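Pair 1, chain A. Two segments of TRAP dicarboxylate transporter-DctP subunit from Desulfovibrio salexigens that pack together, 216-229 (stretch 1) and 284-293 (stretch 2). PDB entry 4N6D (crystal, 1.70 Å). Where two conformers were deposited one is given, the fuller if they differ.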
# COMPACT_ATOMS: atom_id res chain seq x y z
N LEU A 216 -16.30 -4.81 1.43
CA LEU A 216 -17.02 -4.60 2.69
C LEU A 216 -18.38 -3.91 2.48
O LEU A 216 -19.01 -3.42 3.42
CB LEU A 216 -16.13 -3.79 3.63
CG LEU A 216 -14.88 -4.53 4.10
CD1 LEU A 216 -13.98 -3.60 4.94
CD2 LEU A 216 -15.24 -5.77 4.89
N ASN A 217 -18.83 -3.87 1.24
CA ASN A 217 -20.16 -3.35 0.91
C ASN A 217 -20.37 -1.92 1.37
O ASN A 217 -21.51 -1.51 1.61
CB ASN A 217 -21.26 -4.25 1.50
CG ASN A 217 -22.63 -3.99 0.88
OD1 ASN A 217 -22.76 -3.65 -0.30
ND2 ASN A 217 -23.67 -4.11 1.69
N PHE A 218 -19.30 -1.14 1.47
CA PHE A 218 -19.47 0.26 1.87
C PHE A 218 -20.25 1.09 0.85
O PHE A 218 -20.79 2.14 1.19
CB PHE A 218 -18.12 0.91 2.21
CG PHE A 218 -17.65 0.58 3.58
CD1 PHE A 218 -18.36 1.02 4.68
CD2 PHE A 218 -16.51 -0.17 3.78
CE1 PHE A 218 -17.94 0.71 5.95
CE2 PHE A 218 -16.09 -0.48 5.05
CZ PHE A 218 -16.80 -0.04 6.13
N ALA A 219 -20.33 0.62 -0.39
CA ALA A 219 -21.05 1.35 -1.42
C ALA A 219 -22.55 1.42 -1.14
O ALA A 219 -23.23 2.29 -1.66
CB ALA A 219 -20.82 0.73 -2.77
N GLU A 220 -23.08 0.51 -0.31
CA GLU A 220 -24.51 0.57 -0.01
C GLU A 220 -24.84 1.88 0.68
O GLU A 220 -25.91 2.44 0.48
CB GLU A 220 -24.98 -0.61 0.85
CG GLU A 220 -26.50 -0.60 1.06
CD GLU A 220 -27.04 -1.94 1.48
OE1 GLU A 220 -26.25 -2.78 1.95
OE2 GLU A 220 -28.27 -2.15 1.34
N ILE A 221 -23.90 2.34 1.49
CA ILE A 221 -24.09 3.53 2.31
C ILE A 221 -23.41 4.76 1.72
O ILE A 221 -23.98 5.85 1.72
CB ILE A 221 -23.54 3.28 3.72
CG1 ILE A 221 -24.28 2.12 4.38
CG2 ILE A 221 -23.65 4.55 4.55
CD1 ILE A 221 -23.68 1.72 5.71
N CYS A 222 -22.19 4.58 1.21
CA CYS A 222 -21.39 5.70 0.70
C CYS A 222 -21.36 5.63 -0.80
O CYS A 222 -20.56 4.90 -1.36
CB CYS A 222 -19.96 5.64 1.21
SG CYS A 222 -19.85 5.65 3.00
N ARG A 223 -22.21 6.42 -1.44
CA ARG A 223 -22.37 6.35 -2.88
C ARG A 223 -21.72 7.49 -3.64
O ARG A 223 -21.99 7.66 -4.82
CB ARG A 223 -23.86 6.30 -3.20
CG ARG A 223 -24.49 5.08 -2.54
CD ARG A 223 -25.88 4.79 -3.00
NE ARG A 223 -26.43 3.71 -2.18
CZ ARG A 223 -27.60 3.13 -2.41
NH1 ARG A 223 -28.34 3.50 -3.45
NH2 ARG A 223 -28.03 2.17 -1.60
N TYR A 224 -20.88 8.27 -2.95
CA TYR A 224 -20.11 9.35 -3.56
C TYR A 224 -18.64 9.15 -3.22
O TYR A 224 -18.25 9.10 -2.04
CB TYR A 224 -20.59 10.73 -3.10
CG TYR A 224 -22.03 10.91 -3.43
CD1 TYR A 224 -22.42 11.38 -4.68
CD2 TYR A 224 -23.03 10.57 -2.52
CE1 TYR A 224 -23.74 11.53 -5.01
CE2 TYR A 224 -24.36 10.71 -2.85
CZ TYR A 224 -24.71 11.18 -4.11
OH TYR A 224 -26.02 11.35 -4.46
N GLU A 225 -17.85 8.98 -4.26
CA GLU A 225 -16.47 8.57 -4.11
C GLU A 225 -15.59 9.67 -4.69
O GLU A 225 -15.58 9.89 -5.91
CB GLU A 225 -16.23 7.25 -4.85
CG GLU A 225 -17.45 6.33 -4.98
CD GLU A 225 -18.08 5.93 -3.64
OE1 GLU A 225 -17.46 6.17 -2.58
OE2 GLU A 225 -19.21 5.36 -3.66
N THR A 226 -14.85 10.35 -3.82
CA THR A 226 -13.99 11.45 -4.27
C THR A 226 -12.55 10.97 -4.39
O THR A 226 -11.93 10.58 -3.41
CB THR A 226 -14.10 12.63 -3.31
OG1 THR A 226 -15.47 13.07 -3.30
CG2 THR A 226 -13.20 13.78 -3.77
N GLU A 227 -12.03 10.99 -5.62
CA GLU A 227 -10.71 10.45 -5.90
C GLU A 227 -9.64 11.50 -5.64
O GLU A 227 -9.31 12.34 -6.48
CB GLU A 227 -10.62 9.91 -7.33
CG GLU A 227 -9.43 8.96 -7.53
CD GLU A 227 -9.39 8.30 -8.90
OE1 GLU A 227 -9.77 8.98 -9.89
OE2 GLU A 227 -9.00 7.10 -8.98
N THR A 228 -9.13 11.47 -4.43
CA THR A 228 -8.07 12.37 -4.00
C THR A 228 -6.68 11.78 -4.24
O THR A 228 -5.69 12.52 -4.24
CB THR A 228 -8.19 12.65 -2.50
OG1 THR A 228 -8.20 11.40 -1.79
CG2 THR A 228 -9.44 13.43 -2.19
N ASN A 229 -6.60 10.46 -4.43
CA ASN A 229 -5.31 9.78 -4.64
C ASN A 229 -4.28 10.22 -3.60
O ASN A 229 -3.16 10.65 -3.92
CB ASN A 229 -4.78 10.02 -6.07
CG ASN A 229 -5.41 9.07 -7.08
OD1 ASN A 229 -5.61 7.89 -6.78
ND2 ASN A 229 -5.76 9.58 -8.26
N LYS A 284 -24.69 -1.72 -9.02
CA LYS A 284 -25.65 -2.02 -7.96
C LYS A 284 -26.27 -0.79 -7.31
O LYS A 284 -27.46 -0.79 -6.99
CB LYS A 284 -25.02 -2.89 -6.88
CG LYS A 284 -26.02 -3.39 -5.85
CD LYS A 284 -25.50 -4.59 -5.06
CE LYS A 284 -26.61 -5.19 -4.20
NZ LYS A 284 -26.07 -6.16 -3.22
N TYR A 285 -25.46 0.24 -7.09
CA TYR A 285 -25.93 1.41 -6.33
C TYR A 285 -25.74 2.76 -7.01
O TYR A 285 -25.96 3.78 -6.38
CB TYR A 285 -25.24 1.47 -4.97
CG TYR A 285 -25.31 0.20 -4.13
CD1 TYR A 285 -26.48 -0.20 -3.50
CD2 TYR A 285 -24.17 -0.56 -3.94
CE1 TYR A 285 -26.51 -1.35 -2.71
CE2 TYR A 285 -24.18 -1.69 -3.16
CZ TYR A 285 -25.34 -2.08 -2.55
OH TYR A 285 -25.31 -3.23 -1.78
N SER A 286 -25.35 2.75 -8.28
CA SER A 286 -25.16 3.98 -9.06
C SER A 286 -24.28 4.99 -8.33
O SER A 286 -24.64 6.16 -8.21
CB SER A 286 -26.50 4.63 -9.40
OG SER A 286 -27.28 3.80 -10.24
N ILE A 287 -23.13 4.53 -7.85
CA ILE A 287 -22.19 5.41 -7.21
C ILE A 287 -21.70 6.42 -8.22
O ILE A 287 -21.75 6.20 -9.43
CB ILE A 287 -21.00 4.63 -6.58
CG1 ILE A 287 -20.22 3.86 -7.64
CG2 ILE A 287 -21.49 3.68 -5.49
CD1 ILE A 287 -18.79 3.56 -7.26
N GLU A 288 -21.21 7.55 -7.70
CA GLU A 288 -20.68 8.62 -8.53
C GLU A 288 -19.22 8.86 -8.18
O GLU A 288 -18.88 8.97 -7.00
CB GLU A 288 -21.48 9.91 -8.34
CG GLU A 288 -20.94 11.07 -9.17
CD GLU A 288 -21.62 12.39 -8.89
OE1 GLU A 288 -22.67 12.40 -8.21
OE2 GLU A 288 -21.08 13.43 -9.35
N MET A 289 -18.38 8.94 -9.20
CA MET A 289 -16.97 9.27 -9.03
C MET A 289 -16.78 10.77 -9.16
O MET A 289 -17.24 11.38 -10.12
CB MET A 289 -16.11 8.56 -10.06
CG MET A 289 -16.35 7.07 -10.17
SD MET A 289 -16.07 6.17 -8.63
CE MET A 289 -14.34 6.57 -8.30
N ILE A 290 -16.09 11.36 -8.20
CA ILE A 290 -15.89 12.80 -8.15
C ILE A 290 -14.40 13.16 -8.11
O ILE A 290 -13.62 12.47 -7.46
CB ILE A 290 -16.55 13.38 -6.89
CG1 ILE A 290 -18.06 13.10 -6.92
CG2 ILE A 290 -16.28 14.88 -6.80
CD1 ILE A 290 -18.77 13.41 -5.62
N LYS A 291 -14.02 14.21 -8.82
CA LYS A 291 -12.70 14.81 -8.69
C LYS A 291 -12.85 16.24 -8.21
O LYS A 291 -13.72 16.97 -8.68
CB LYS A 291 -11.95 14.81 -10.02
CG LYS A 291 -11.54 13.43 -10.52
CD LYS A 291 -10.82 13.54 -11.87
CE LYS A 291 -10.35 12.19 -12.42
NZ LYS A 291 -11.47 11.25 -12.69
N MET A 292 -12.00 16.64 -7.28
CA MET A 292 -11.98 18.05 -6.87
C MET A 292 -11.23 18.90 -7.89
O MET A 292 -10.49 18.38 -8.73
CB MET A 292 -11.34 18.18 -5.49
CG MET A 292 -12.17 17.50 -4.37
SD MET A 292 -11.60 18.09 -2.76
CE MET A 292 -11.06 16.56 -2.06
N SER A 293 -11.42 20.21 -7.82
CA SER A 293 -10.76 21.12 -8.75
C SER A 293 -9.26 21.11 -8.59
O SER A 293 -8.74 20.73 -7.55
CB SER A 293 -11.24 22.55 -8.52
OG SER A 293 -10.79 22.99 -7.26
O HOH W 1 -24.42 8.36 -6.62
O HOH W 2 -9.89 14.98 -6.11
O HOH W 3 -12.76 10.50 -10.22

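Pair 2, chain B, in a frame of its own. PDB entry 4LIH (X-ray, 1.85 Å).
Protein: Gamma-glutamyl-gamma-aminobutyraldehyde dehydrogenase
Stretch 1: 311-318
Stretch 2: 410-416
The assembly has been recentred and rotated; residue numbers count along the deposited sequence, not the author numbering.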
# COMPACT_ATOMS: atom_id res chain seq x y z
N ALA B 311 8.71 26.63 -14.41
CA ALA B 311 9.37 27.88 -14.01
C ALA B 311 8.44 28.71 -13.08
O ALA B 311 7.25 28.81 -13.33
CB ALA B 311 9.75 28.70 -15.25
N GLY B 312 9.01 29.31 -12.04
CA GLY B 312 8.27 30.19 -11.11
C GLY B 312 8.14 31.56 -11.79
O GLY B 312 8.78 32.51 -11.40
N SER B 313 7.26 31.63 -12.79
CA SER B 313 7.23 32.79 -13.70
C SER B 313 6.31 33.88 -13.21
O SER B 313 6.29 34.98 -13.78
CB SER B 313 6.79 32.34 -15.09
OG SER B 313 5.62 31.57 -15.00
N ARG B 314 5.52 33.59 -12.16
CA ARG B 314 4.74 34.64 -11.50
C ARG B 314 5.21 34.61 -10.06
O ARG B 314 5.01 33.60 -9.36
CB ARG B 314 3.21 34.39 -11.57
CG ARG B 314 2.66 34.38 -12.94
CD ARG B 314 1.16 34.20 -13.02
NE ARG B 314 0.71 32.89 -12.61
CZ ARG B 314 -0.42 32.61 -11.94
NH1 ARG B 314 -1.27 33.55 -11.55
NH2 ARG B 314 -0.70 31.35 -11.64
N LEU B 315 5.92 35.67 -9.66
CA LEU B 315 6.29 35.89 -8.25
C LEU B 315 5.28 36.82 -7.62
O LEU B 315 5.19 38.00 -7.95
CB LEU B 315 7.68 36.50 -8.14
CG LEU B 315 8.09 36.70 -6.68
CD1 LEU B 315 8.66 35.42 -6.12
CD2 LEU B 315 9.05 37.88 -6.50
N LEU B 316 4.49 36.25 -6.72
CA LEU B 316 3.47 36.96 -6.00
C LEU B 316 4.08 37.33 -4.65
O LEU B 316 4.47 36.43 -3.88
CB LEU B 316 2.27 36.07 -5.77
CG LEU B 316 1.22 35.95 -6.86
CD1 LEU B 316 1.80 35.58 -8.20
CD2 LEU B 316 0.12 34.94 -6.50
N VAL B 317 4.15 38.62 -4.36
CA VAL B 317 4.82 39.11 -3.16
C VAL B 317 3.94 40.07 -2.39
O VAL B 317 3.31 40.94 -2.96
CB VAL B 317 6.16 39.77 -3.52
CG1 VAL B 317 5.97 40.93 -4.46
CG2 VAL B 317 6.91 40.20 -2.27
N HIS B 318 3.89 39.93 -1.08
CA HIS B 318 3.03 40.77 -0.26
C HIS B 318 3.57 42.20 -0.25
O HIS B 318 4.76 42.43 -0.14
CB HIS B 318 2.96 40.21 1.16
CG HIS B 318 1.88 40.83 2.00
ND1 HIS B 318 2.01 42.09 2.56
CD2 HIS B 318 0.70 40.35 2.43
CE1 HIS B 318 0.92 42.37 3.25
NE2 HIS B 318 0.10 41.33 3.18
N PRO B 410 13.65 33.61 -19.69
CA PRO B 410 14.02 34.11 -18.38
C PRO B 410 13.38 35.44 -18.09
O PRO B 410 14.06 36.45 -17.95
CB PRO B 410 15.55 34.22 -18.48
CG PRO B 410 15.78 34.58 -19.89
CD PRO B 410 14.72 33.87 -20.69
N VAL B 411 12.04 35.43 -18.05
CA VAL B 411 11.25 36.63 -17.87
C VAL B 411 10.23 36.39 -16.75
O VAL B 411 9.28 35.58 -16.90
CB VAL B 411 10.46 37.03 -19.12
CG1 VAL B 411 9.74 38.36 -18.87
CG2 VAL B 411 11.36 37.14 -20.34
N LEU B 412 10.42 37.13 -15.67
CA LEU B 412 9.64 37.03 -14.47
C LEU B 412 8.61 38.14 -14.38
O LEU B 412 8.91 39.34 -14.64
CB LEU B 412 10.55 37.14 -13.25
CG LEU B 412 9.85 36.96 -11.88
CD1 LEU B 412 9.33 35.54 -11.66
CD2 LEU B 412 10.79 37.30 -10.76
N SER B 413 7.40 37.76 -13.96
CA SER B 413 6.29 38.67 -13.67
C SER B 413 6.13 38.76 -12.16
O SER B 413 5.76 37.77 -11.50
CB SER B 413 4.98 38.18 -14.32
OG SER B 413 5.01 38.33 -15.73
N VAL B 414 6.43 39.94 -11.60
CA VAL B 414 6.26 40.22 -10.20
C VAL B 414 4.89 40.88 -9.96
O VAL B 414 4.58 41.94 -10.53
CB VAL B 414 7.37 41.16 -9.66
CG1 VAL B 414 7.14 41.45 -8.19
CG2 VAL B 414 8.74 40.52 -9.82
N ILE B 415 4.10 40.26 -9.08
CA ILE B 415 2.70 40.65 -8.84
C ILE B 415 2.54 40.89 -7.36
O ILE B 415 2.92 40.05 -6.57
CB ILE B 415 1.71 39.53 -9.29
CG1 ILE B 415 1.86 39.30 -10.79
CG2 ILE B 415 0.26 39.87 -8.85
CD1 ILE B 415 1.25 38.03 -11.36
N VAL B 416 1.99 42.05 -6.99
CA VAL B 416 1.82 42.40 -5.59
C VAL B 416 0.44 42.01 -5.08
O VAL B 416 -0.52 42.05 -5.85
CB VAL B 416 2.02 43.92 -5.37
CG1 VAL B 416 0.86 44.73 -5.97
CG2 VAL B 416 2.12 44.20 -3.88
O HOH W 4 6.53 35.71 -16.48

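Pair 1 and pair 2 share one backbone arrangement: two short parallel strands, joined edge to edge. The strand axes diverge by 24° in both and approach to 4.7 Å in pair 1 and 4.6 Å in pair 2. Fourteen residues superpose with an RMSD of 0.8 Å.

The hydrogen-bond ladder is the same, rung for rung. In pair 1, Glu A288 N donates to Arg A223 O (3.0 Å), and Glu A225 N donates to Glu A288 O (2.9 Å). Ile A290 N then donates to Glu A225 O (2.8 Å), and Glu A227 N to Ile A290 O (2.8 Å). In pair 2, Ser B413 N donates to Ser B313 O (3.0 Å), and Leu B315 N to Ser B413 O (2.8 Å). Ile B415 N follows with Leu B315 O (2.8 Å), and Val B317 N with Ile B415 O (2.9 Å). These bonds use backbone atoms alone, so the ladder tolerates very different side chains.

Ile A290 and Ile B415 match most closely in side chain: their centres lie 0.5 Å apart, and both are m,t rotamers. Each sits on the face shared with its bridge partner. Ile A290 CD1 packs on Tyr A224 CB (4.1 Å). Ile B415 CD1 reaches Arg B314 CB, at the matching position, also at 4.1 Å. Ile B415 CD1 also meets Leu B316 CD1 at 4.0 Å, where pair 1 has Thr A226.

The face of Glu A225 and Met A289 differs more. Glu A225 matches Leu B315, and Met A289 matches Val B414. In pair 1, Glu A225 CG lies 3.9 Å from Met A289 SD, and Glu A225 OE2 is 3.4 Å from Ile A287 CG2. Pair 2 fills this region with hydrocarbon. Leu B315 CB meets Leu B412 CD1 at 4.0 Å, and Val B317 CG1 meets Val B414 CG1 at 3.9 Å.

At the next matched pair, Glu A227 and Lys A291 form a long salt bridge (OE1 to NZ, 4.0 Å). A water accepts from Lys A291 NZ at 2.9 Å. Their counterparts are Val B317 and Val B416.

The stretches of pair 1 are longer, and they bury 844 Å² against 494 Å². Tyr A285 has the largest single share, 128 Å². The Tyr A285 ring covers Glu A220 CA, 3.7 Å from the ring centroid, and Tyr A285 OH donates to Asn A217 OD1 (3.0 Å). A water lies at the same place in both pairs. In pair 1 it is 3.1 Å from Arg A223 O and 2.7 Å from Ser A286 O; in pair 2 it is 2.8 Å from both Ser B313 O and Val B411 O.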